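Side-chain contacts in EVE domain-containing protein (Pseudomonas syringae pv. tomato str. DC3000, PDB 2EVE), which is of unknown function but has the EVE fold, akin to the ASCH and PUA domains, and so may bind a nucleic acid: residues 4-9 with 24-29; 48-53 with 57-62; 118-123 with 143-148. All blocks are in the same frame, centred on the assembly; numbering follows the deposited sequence.

Contact 1: residues 4-9 with 24-29; sequences WLMKSE and ARWDGV. With 144 (tris-hydroxymethyl-methyl-ammonium), chain D.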
loop_
_atom_site.group_PDB
_atom_site.type_symbol
_atom_site.label_atom_id
_atom_site.label_comp_id
_atom_site.label_asym_id
_atom_site.label_seq_id
_atom_site.Cartn_x
_atom_site.Cartn_y
_atom_site.Cartn_z
ATOM N N TRP A 4 -0.473 7.430 4.118
ATOM C CA TRP A 4 -1.279 6.263 3.791
ATOM C C TRP A 4 -0.549 4.977 4.142
ATOM O O TRP A 4 0.565 4.992 4.667
ATOM C CB TRP A 4 -1.580 6.233 2.286
ATOM C CG TRP A 4 -2.011 7.534 1.706
ATOM C CD1 TRP A 4 -1.209 8.569 1.308
ATOM C CD2 TRP A 4 -3.355 7.961 1.486
ATOM N NE1 TRP A 4 -1.975 9.616 0.858
ATOM C CE2 TRP A 4 -3.297 9.271 0.961
ATOM C CE3 TRP A 4 -4.604 7.365 1.689
ATOM C CZ2 TRP A 4 -4.446 9.997 0.632
ATOM C CZ3 TRP A 4 -5.748 8.088 1.362
ATOM C CH2 TRP A 4 -5.659 9.390 0.842
ATOM N N LEU A 5 -1.201 3.862 3.839
ATOM C CA LEU A 5 -0.632 2.538 4.036
ATOM C C LEU A 5 -1.178 1.669 2.910
ATOM O O LEU A 5 -2.368 1.725 2.591
ATOM C CB LEU A 5 -1.020 1.953 5.405
ATOM C CG LEU A 5 -0.455 0.559 5.711
ATOM C CD1 LEU A 5 -0.171 0.404 7.203
ATOM C CD2 LEU A 5 -1.432 -0.501 5.236
HETATM N N MSE A 6 -0.299 0.895 2.283
HETATM C CA MSE A 6 -0.697 0.000 1.203
HETATM C C MSE A 6 -0.075 -1.378 1.410
HETATM O O MSE A 6 1.070 -1.486 1.844
HETATM C CB MSE A 6 -0.283 0.576 -0.152
HETATM C CG MSE A 6 -0.900 1.941 -0.446
HETATM SE SE MSE A 6 -0.906 2.371 -2.337
HETATM C CE MSE A 6 0.970 2.725 -2.482
ATOM N N LYS A 7 -0.839 -2.417 1.079
ATOM C CA LYS A 7 -0.412 -3.804 1.260
ATOM C C LYS A 7 0.160 -4.492 0.026
ATOM O O LYS A 7 -0.275 -4.244 -1.097
ATOM C CB LYS A 7 -1.588 -4.645 1.762
ATOM C CG LYS A 7 -2.214 -4.157 3.050
ATOM C CD LYS A 7 -3.339 -5.088 3.484
ATOM C CE LYS A 7 -3.999 -4.599 4.759
ATOM N NZ LYS A 7 -5.110 -5.490 5.192
ATOM N N SER A 8 1.129 -5.377 0.257
ATOM C CA SER A 8 1.759 -6.143 -0.810
ATOM C C SER A 8 2.412 -7.409 -0.267
ATOM O O SER A 8 3.061 -7.380 0.776
ATOM C CB SER A 8 2.825 -5.306 -1.521
ATOM O OG SER A 8 3.399 -6.036 -2.602
ATOM N N GLU A 9 2.230 -8.519 -0.975
ATOM C CA GLU A 9 2.850 -9.776 -0.574
ATOM C C GLU A 9 4.314 -9.637 -0.979
ATOM O O GLU A 9 4.617 -9.409 -2.149
ATOM C CB GLU A 9 2.214 -10.952 -1.312
ATOM C CG GLU A 9 0.763 -11.194 -0.961
ATOM C CD GLU A 9 0.202 -12.431 -1.633
ATOM O OE1 GLU A 9 -0.997 -12.717 -1.437
ATOM O OE2 GLU A 9 0.959 -13.118 -2.351
ATOM N N ALA A 24 8.589 2.392 -9.018
ATOM C CA ALA A 24 7.870 1.302 -9.651
ATOM C C ALA A 24 6.379 1.590 -9.727
ATOM O O ALA A 24 5.900 2.585 -9.182
ATOM C CB ALA A 24 8.105 0.018 -8.861
ATOM N N ARG A 25 5.648 0.710 -10.403
ATOM C CA ARG A 25 4.205 0.864 -10.531
ATOM C C ARG A 25 3.487 0.017 -9.492
ATOM O O ARG A 25 3.809 -1.156 -9.297
ATOM C CB ARG A 25 3.734 0.438 -11.925
ATOM C CG ARG A 25 2.228 0.603 -12.142
ATOM C CD ARG A 25 1.823 0.174 -13.542
ATOM N NE ARG A 25 1.993 -1.262 -13.740
ATOM C CZ ARG A 25 2.381 -1.811 -14.885
ATOM N NH1 ARG A 25 2.644 -1.042 -15.935
ATOM N NH2 ARG A 25 2.499 -3.127 -14.984
ATOM N N TRP A 26 2.518 0.626 -8.817
ATOM C CA TRP A 26 1.717 -0.076 -7.826
ATOM C C TRP A 26 0.420 -0.376 -8.557
ATOM O O TRP A 26 -0.294 0.537 -8.958
ATOM C CB TRP A 26 1.433 0.826 -6.626
ATOM C CG TRP A 26 0.973 0.075 -5.410
ATOM C CD1 TRP A 26 -0.299 -0.330 -5.115
ATOM C CD2 TRP A 26 1.801 -0.384 -4.337
ATOM N NE1 TRP A 26 -0.311 -1.020 -3.917
ATOM C CE2 TRP A 26 0.967 -1.070 -3.424
ATOM C CE3 TRP A 26 3.171 -0.292 -4.065
ATOM C CZ2 TRP A 26 1.462 -1.652 -2.252
ATOM C CZ3 TRP A 26 3.663 -0.870 -2.899
ATOM C CH2 TRP A 26 2.810 -1.544 -2.010
ATOM N N ASP A 27 0.117 -1.653 -8.746
ATOM C CA ASP A 27 -1.096 -2.015 -9.457
ATOM C C ASP A 27 -1.808 -3.172 -8.787
ATOM O O ASP A 27 -1.477 -3.539 -7.666
ATOM C CB ASP A 27 -0.753 -2.380 -10.903
ATOM C CG ASP A 27 0.347 -3.420 -10.997
ATOM O OD1 ASP A 27 0.298 -4.405 -10.233
ATOM O OD2 ASP A 27 1.258 -3.261 -11.839
ATOM N N GLY A 28 -2.802 -3.731 -9.470
ATOM C CA GLY A 28 -3.521 -4.865 -8.917
ATOM C C GLY A 28 -4.453 -4.586 -7.754
ATOM O O GLY A 28 -4.836 -5.515 -7.033
ATOM N N VAL A 29 -4.811 -3.324 -7.544
ATOM C CA VAL A 29 -5.740 -2.994 -6.469
ATOM C C VAL A 29 -7.119 -3.200 -7.085
ATOM O O VAL A 29 -7.483 -2.533 -8.056
ATOM C CB VAL A 29 -5.550 -1.548 -5.987
ATOM C CG1 VAL A 29 -6.579 -1.215 -4.918
ATOM C CG2 VAL A 29 -4.137 -1.389 -5.421
HETATM C C1 144 D . -2.569 -10.518 5.091
HETATM N N 144 D . -3.625 -9.593 5.479
HETATM C C2 144 D . -3.359 -9.128 6.881
HETATM O O2 144 D . -2.186 -9.092 7.718
HETATM C C3 144 D . -4.927 -10.363 5.285
HETATM O O3 144 D . -6.119 -9.610 5.588
HETATM C C4 144 D . -3.479 -8.436 4.572
HETATM O O4 144 D . -3.658 -8.397 2.985
HETATM O O HOH W 1 -2.133 -2.456 -2.145
#
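Selenium lies over an indole here: Met6, present as selenomethionine, lays both SE and CE across one face of the Trp26 ring. SE stands 3.9 Å from the centroid of the five-membered ring of Trp26, 15° off its normal, a Met-aromatic contact. The terminal methyl CE adds a CH-pi contact to the same ring. A bend at the last torsion (chi3 -74°) folds CE back over the indole, while nearer the backbone Met6 CB touches Trp26 CZ2 at 3.5 Å. The indole edge is held differently. Lys7 O approaches Trp26 CZ2 to 3.3 Å near the ring plane. One water bridges the two residues: the water oxygen gives a proton to Lys7 O at 2.8 Å. The same water accepts one from Trp26 NE1 at 2.9 Å, which satisfies the buried indole N-H. Ser8 CB packs obliquely against CH2 of Trp26, its hydroxyl being bonded to Phe13 O. Phe47 and Phe49 meet the Trp26 ring edge-to-face, and the side chain of Lys7 runs out to the tris ligand. Strands 4-8 and 24-26 run almost perpendicular, 11.0 Å apart at closest approach, so a long indole spans the gap, joining the first strand of the mixed sheet to its edge strand 23-26 in a PUA-related EVE domain.

Contact 2: residues 48-53 with 57-62; sequences FFYHSS and PGIAGI. With 144 (tris-hydroxymethyl-methyl-ammonium), chain D.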
loop_
_atom_site.group_PDB
_atom_site.type_symbol
_atom_site.label_atom_id
_atom_site.label_comp_id
_atom_site.label_asym_id
_atom_site.label_seq_id
_atom_site.Cartn_x
_atom_site.Cartn_y
_atom_site.Cartn_z
ATOM N N PHE A 48 3.103 3.730 4.294
ATOM C CA PHE A 48 3.779 2.611 4.926
ATOM C C PHE A 48 3.607 1.413 4.009
ATOM O O PHE A 48 2.500 1.127 3.548
ATOM C CB PHE A 48 3.172 2.301 6.293
ATOM C CG PHE A 48 3.574 3.265 7.360
ATOM C CD1 PHE A 48 4.913 3.596 7.543
ATOM C CD2 PHE A 48 2.620 3.844 8.186
ATOM C CE1 PHE A 48 5.295 4.490 8.534
ATOM C CE2 PHE A 48 2.992 4.739 9.181
ATOM C CZ PHE A 48 4.333 5.064 9.357
ATOM N N PHE A 49 4.715 0.736 3.735
ATOM C CA PHE A 49 4.733 -0.447 2.877
ATOM C C PHE A 49 4.495 -1.640 3.805
ATOM O O PHE A 49 5.377 -2.036 4.568
ATOM C CB PHE A 49 6.107 -0.550 2.195
ATOM C CG PHE A 49 6.156 -1.488 1.008
ATOM C CD1 PHE A 49 5.782 -2.825 1.124
ATOM C CD2 PHE A 49 6.639 -1.033 -0.219
ATOM C CE1 PHE A 49 5.892 -3.699 0.029
ATOM C CE2 PHE A 49 6.753 -1.892 -1.310
ATOM C CZ PHE A 49 6.379 -3.227 -1.191
ATOM N N TYR A 50 3.295 -2.205 3.739
ATOM C CA TYR A 50 2.924 -3.327 4.594
ATOM C C TYR A 50 3.029 -4.676 3.884
ATOM O O TYR A 50 2.429 -4.885 2.829
ATOM C CB TYR A 50 1.497 -3.098 5.112
ATOM C CG TYR A 50 0.952 -4.193 6.001
ATOM C CD1 TYR A 50 0.372 -5.338 5.458
ATOM C CD2 TYR A 50 1.018 -4.080 7.387
ATOM C CE1 TYR A 50 -0.129 -6.350 6.279
ATOM C CE2 TYR A 50 0.522 -5.082 8.216
ATOM C CZ TYR A 50 -0.048 -6.209 7.658
ATOM O OH TYR A 50 -0.535 -7.196 8.476
ATOM N N HIS A 51 3.811 -5.582 4.469
ATOM C CA HIS A 51 3.993 -6.920 3.919
ATOM C C HIS A 51 2.846 -7.811 4.372
ATOM O O HIS A 51 2.656 -8.028 5.567
ATOM C CB HIS A 51 5.325 -7.513 4.386
ATOM C CG HIS A 51 6.512 -7.007 3.629
ATOM N ND1 HIS A 51 7.798 -7.419 3.903
ATOM C CD2 HIS A 51 6.606 -6.143 2.590
ATOM C CE1 HIS A 51 8.634 -6.832 3.065
ATOM N NE2 HIS A 51 7.937 -6.053 2.258
ATOM N N SER A 52 2.093 -8.330 3.407
ATOM C CA SER A 52 0.942 -9.183 3.685
ATOM C C SER A 52 1.144 -10.624 3.213
ATOM O O SER A 52 2.005 -10.894 2.379
ATOM C CB SER A 52 -0.297 -8.591 3.006
ATOM O OG SER A 52 -0.113 -8.523 1.600
ATOM N N SER A 53 0.339 -11.539 3.748
ATOM C CA SER A 53 0.413 -12.957 3.384
ATOM C C SER A 53 1.847 -13.471 3.353
ATOM O O SER A 53 2.330 -13.925 2.317
ATOM C CB SER A 53 -0.227 -13.186 2.011
ATOM O OG SER A 53 -1.582 -12.773 2.000
ATOM N N PRO A 57 4.297 -10.704 8.671
ATOM C CA PRO A 57 3.456 -9.592 8.220
ATOM C C PRO A 57 3.613 -8.338 9.071
ATOM O O PRO A 57 3.796 -8.418 10.284
ATOM C CB PRO A 57 2.048 -10.174 8.307
ATOM C CG PRO A 57 2.154 -11.089 9.492
ATOM C CD PRO A 57 3.471 -11.787 9.233
ATOM N N GLY A 58 3.540 -7.178 8.430
ATOM C CA GLY A 58 3.678 -5.939 9.168
ATOM C C GLY A 58 4.276 -4.843 8.319
ATOM O O GLY A 58 4.581 -5.053 7.147
ATOM N N ILE A 59 4.444 -3.667 8.910
ATOM C CA ILE A 59 5.016 -2.539 8.187
ATOM C C ILE A 59 6.514 -2.768 8.013
ATOM O O ILE A 59 7.256 -2.885 8.988
ATOM C CB ILE A 59 4.747 -1.233 8.941
ATOM C CG1 ILE A 59 3.232 -1.003 9.005
ATOM C CG2 ILE A 59 5.441 -0.071 8.249
ATOM C CD1 ILE A 59 2.809 0.189 9.821
ATOM N N ALA A 60 6.949 -2.821 6.757
ATOM C CA ALA A 60 8.347 -3.090 6.433
ATOM C C ALA A 60 9.165 -1.890 5.979
ATOM O O ALA A 60 10.392 -1.972 5.883
ATOM C CB ALA A 60 8.416 -4.177 5.376
ATOM N N GLY A 61 8.493 -0.782 5.692
ATOM C CA GLY A 61 9.202 0.400 5.248
ATOM C C GLY A 61 8.283 1.531 4.847
ATOM O O GLY A 61 7.088 1.524 5.157
ATOM N N ILE A 62 8.853 2.500 4.140
ATOM C CA ILE A 62 8.127 3.680 3.696
ATOM C C ILE A 62 8.364 3.957 2.214
ATOM O O ILE A 62 9.470 3.773 1.703
ATOM C CB ILE A 62 8.580 4.917 4.497
ATOM C CG1 ILE A 62 8.353 4.670 5.989
ATOM C CG2 ILE A 62 7.828 6.153 4.031
ATOM C CD1 ILE A 62 8.917 5.772 6.877
HETATM C C1 144 D . -2.569 -10.518 5.091
HETATM N N 144 D . -3.625 -9.593 5.479
HETATM C C2 144 D . -3.359 -9.128 6.881
HETATM O O2 144 D . -2.186 -9.092 7.718
HETATM C C3 144 D . -4.927 -10.363 5.285
HETATM O O3 144 D . -6.119 -9.610 5.588
HETATM C C4 144 D . -3.479 -8.436 4.572
HETATM O O4 144 D . -3.658 -8.397 2.985
#
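Phe48 and Ile59 bury the most surface here, on the same face of two antiparallel strands. Ile59 crosses the Phe48 side chain at a slant, its CG2 lying 3.8 Å from Phe48 CD1 and its CD1 reaching the other flank of the ring at CD2. Ile62 runs alongside Phe48, pointing the same way, with CG1 3.9 Å from CD1 of the phenylalanine. Trp142 of helix 139-149 stacks on Phe48, so this face is covered by the helix.

The strands form a beta hairpin interrupted by a classic bulge, in which Ala60 and Gly61 both sit opposite Phe49. Phe49 O takes the amide of Ala60 at 2.8 Å, almost head-on to the carbonyl, whereas the Phe49 N-H goes to Gly61 O from well above that carbonyl's plane. The extra residue turns Ala60 CB toward the partner strand, where it sits centrally over the His51 imidazole, 3.5 Å from the ring centroid and 9° off its normal. His51 NE2 is hydrogen-bonded to Ile15 N, which helps fix the ring's rotation.

Nearer the turn, the paired backbone bonds between His51 and Gly58 close the hairpin. The Tyr50 ring reaches over Gly58 because its chi1 of 179° carries CG away from the backbone N: CE2 comes 3.4 Å from Gly58 CA, and the Gly58 N lies over one face toward the rim. Beyond it, Tyr50 OH shares a 2.6 Å hydrogen bond with the tris ligand's O2, an atom lying at the ring edge in its plane; Ser52 CB packs against the ligand's O4.

Contact 3: residues 118-123 with 143-148; sequences SQLEQL and AAILAL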
loop_
_atom_site.group_PDB
_atom_site.type_symbol
_atom_site.label_atom_id
_atom_site.label_comp_id
_atom_site.label_asym_id
_atom_site.label_seq_id
_atom_site.Cartn_x
_atom_site.Cartn_y
_atom_site.Cartn_z
ATOM N N SER A 118 -2.722 1.686 21.390
ATOM C CA SER A 118 -4.001 2.367 21.546
ATOM C C SER A 118 -4.165 3.506 20.538
ATOM O O SER A 118 -5.274 3.784 20.083
ATOM C CB SER A 118 -4.143 2.909 22.976
ATOM O OG SER A 118 -3.133 3.858 23.276
ATOM N N GLN A 119 -3.062 4.158 20.184
ATOM C CA GLN A 119 -3.105 5.263 19.234
ATOM C C GLN A 119 -3.474 4.834 17.819
ATOM O O GLN A 119 -3.773 5.672 16.970
ATOM C CB GLN A 119 -1.759 5.992 19.197
ATOM C CG GLN A 119 -1.563 6.994 20.315
ATOM C CD GLN A 119 -0.228 7.702 20.225
ATOM O OE1 GLN A 119 0.822 7.111 20.479
ATOM N NE2 GLN A 119 -0.261 8.977 19.850
ATOM N N LEU A 120 -3.456 3.530 17.565
ATOM C CA LEU A 120 -3.788 3.025 16.238
ATOM C C LEU A 120 -5.127 2.295 16.207
ATOM O O LEU A 120 -5.448 1.633 15.225
ATOM C CB LEU A 120 -2.687 2.082 15.743
ATOM C CG LEU A 120 -1.254 2.625 15.691
ATOM C CD1 LEU A 120 -0.314 1.535 15.190
ATOM C CD2 LEU A 120 -1.192 3.842 14.781
ATOM N N GLU A 121 -5.913 2.417 17.269
ATOM C CA GLU A 121 -7.200 1.729 17.322
ATOM C C GLU A 121 -8.151 2.097 16.185
ATOM O O GLU A 121 -9.015 1.301 15.814
ATOM C CB GLU A 121 -7.884 1.986 18.666
ATOM C CG GLU A 121 -7.153 1.382 19.852
ATOM C CD GLU A 121 -7.894 1.593 21.157
ATOM O OE1 GLU A 121 -8.162 2.763 21.505
ATOM O OE2 GLU A 121 -8.207 0.592 21.833
ATOM N N GLN A 122 -7.988 3.295 15.630
ATOM C CA GLN A 122 -8.847 3.756 14.539
ATOM C C GLN A 122 -8.286 3.443 13.156
ATOM O O GLN A 122 -8.881 3.810 12.143
ATOM C CB GLN A 122 -9.087 5.263 14.659
ATOM C CG GLN A 122 -9.902 5.662 15.876
ATOM C CD GLN A 122 -11.291 5.054 15.866
ATOM O OE1 GLN A 122 -12.074 5.284 14.944
ATOM N NE2 GLN A 122 -11.603 4.273 16.894
ATOM N N LEU A 123 -7.143 2.770 13.114
ATOM C CA LEU A 123 -6.528 2.411 11.842
ATOM C C LEU A 123 -7.233 1.167 11.307
ATOM O O LEU A 123 -7.312 0.149 11.992
ATOM C CB LEU A 123 -5.042 2.121 12.051
ATOM C CG LEU A 123 -4.205 1.878 10.796
ATOM C CD1 LEU A 123 -4.155 3.147 9.945
ATOM C CD2 LEU A 123 -2.807 1.456 11.215
ATOM N N ALA A 143 3.030 9.408 13.178
ATOM C CA ALA A 143 4.051 9.723 14.170
ATOM C C ALA A 143 4.190 8.592 15.182
ATOM O O ALA A 143 5.295 8.262 15.610
ATOM C CB ALA A 143 3.701 11.024 14.884
ATOM N N ALA A 144 3.064 7.992 15.563
ATOM C CA ALA A 144 3.081 6.902 16.528
ATOM C C ALA A 144 3.844 5.698 15.991
ATOM O O ALA A 144 4.606 5.060 16.716
ATOM C CB ALA A 144 1.654 6.498 16.888
ATOM N N ILE A 145 3.635 5.385 14.717
ATOM C CA ILE A 145 4.316 4.252 14.114
ATOM C C ILE A 145 5.810 4.534 13.957
ATOM O O ILE A 145 6.638 3.656 14.199
ATOM C CB ILE A 145 3.673 3.887 12.756
ATOM C CG1 ILE A 145 2.273 3.320 13.009
ATOM C CG2 ILE A 145 4.530 2.867 12.018
ATOM C CD1 ILE A 145 1.428 3.149 11.774
ATOM N N LEU A 146 6.163 5.757 13.573
ATOM C CA LEU A 146 7.575 6.096 13.430
ATOM C C LEU A 146 8.275 5.952 14.782
ATOM O O LEU A 146 9.413 5.488 14.852
ATOM C CB LEU A 146 7.752 7.526 12.910
ATOM C CG LEU A 146 7.359 7.822 11.461
ATOM C CD1 LEU A 146 7.717 9.265 11.136
ATOM C CD2 LEU A 146 8.080 6.872 10.510
ATOM N N ALA A 147 7.590 6.347 15.852
ATOM C CA ALA A 147 8.158 6.250 17.192
ATOM C C ALA A 147 8.373 4.793 17.591
ATOM O O ALA A 147 9.285 4.482 18.357
ATOM C CB ALA A 147 7.246 6.944 18.201
ATOM N N LEU A 148 7.531 3.902 17.075
ATOM C CA LEU A 148 7.651 2.480 17.382
ATOM C C LEU A 148 8.937 1.900 16.807
ATOM O O LEU A 148 9.455 0.907 17.313
ATOM C CB LEU A 148 6.452 1.701 16.833
ATOM C CG LEU A 148 5.133 1.803 17.596
ATOM C CD1 LEU A 148 4.078 0.970 16.880
ATOM C CD2 LEU A 148 5.318 1.308 19.029
#
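Helix 139-149, near the C-terminal end of the chain, is flanked here by the loop that follows helix 111-115, and the contact is small and mainly apolar. Leu120 carries it. Its isobutyl group meets the side chain of Ile145 at about a right angle, both methyls bearing on the same methylene: Leu120 CD1 is 3.8 Å from Ile145 CG1, and Leu120 CD2 is 3.9 Å from that atom. The CD1 methyl of Ile145 adds a further touch on Leu120 CD2 at 4.0 Å. Ile145 gets there because CG1 stands anti to its own carbonyl carbon (chi1 -69°), which brings the end of the side chain nearer the loop. Beside this pair the methyl of Ala144 faces the loop, with Leu120 CD2 more loosely against it at 4.4 Å. Gln119, exposed to solvent, lies beside it with its amide oxygen OE1 3.7 Å from Ala144 CB, a packing contact. A type I turn from Leu120 to Leu123, closed by the Leu123 N-H on Leu120 O, follows. Leu114 of helix 111-115 also packs on Leu120, Ile145 reaches Ile59 of strand 58-71, and Leu123 turns to Met135 and Val137 of strand 134-137.

The three contacts follow one another along the chain, each closing before the next opens, and all lie within the EVE domain. Contacts 1 and 2, with centres 10 Å apart, share the mixed sheet: strands 3-8 and 46-51 are neighbours in it, running parallel, and both contacts line the tris pocket, contact 1 through Lys7 and contact 2 through Tyr50, Ser52 and Ser53. Contact 3 is more peripheral, its centre 14 Å from that of contact 2, yet the two touch where Ile145 packs on Phe48 and Ile59. Contacts 1 and 3 do not meet, their nearest atoms being about 5 Å apart. The hairpin of contact 2, itself part of the sheet, thus lies between the pocket and helix 139-149.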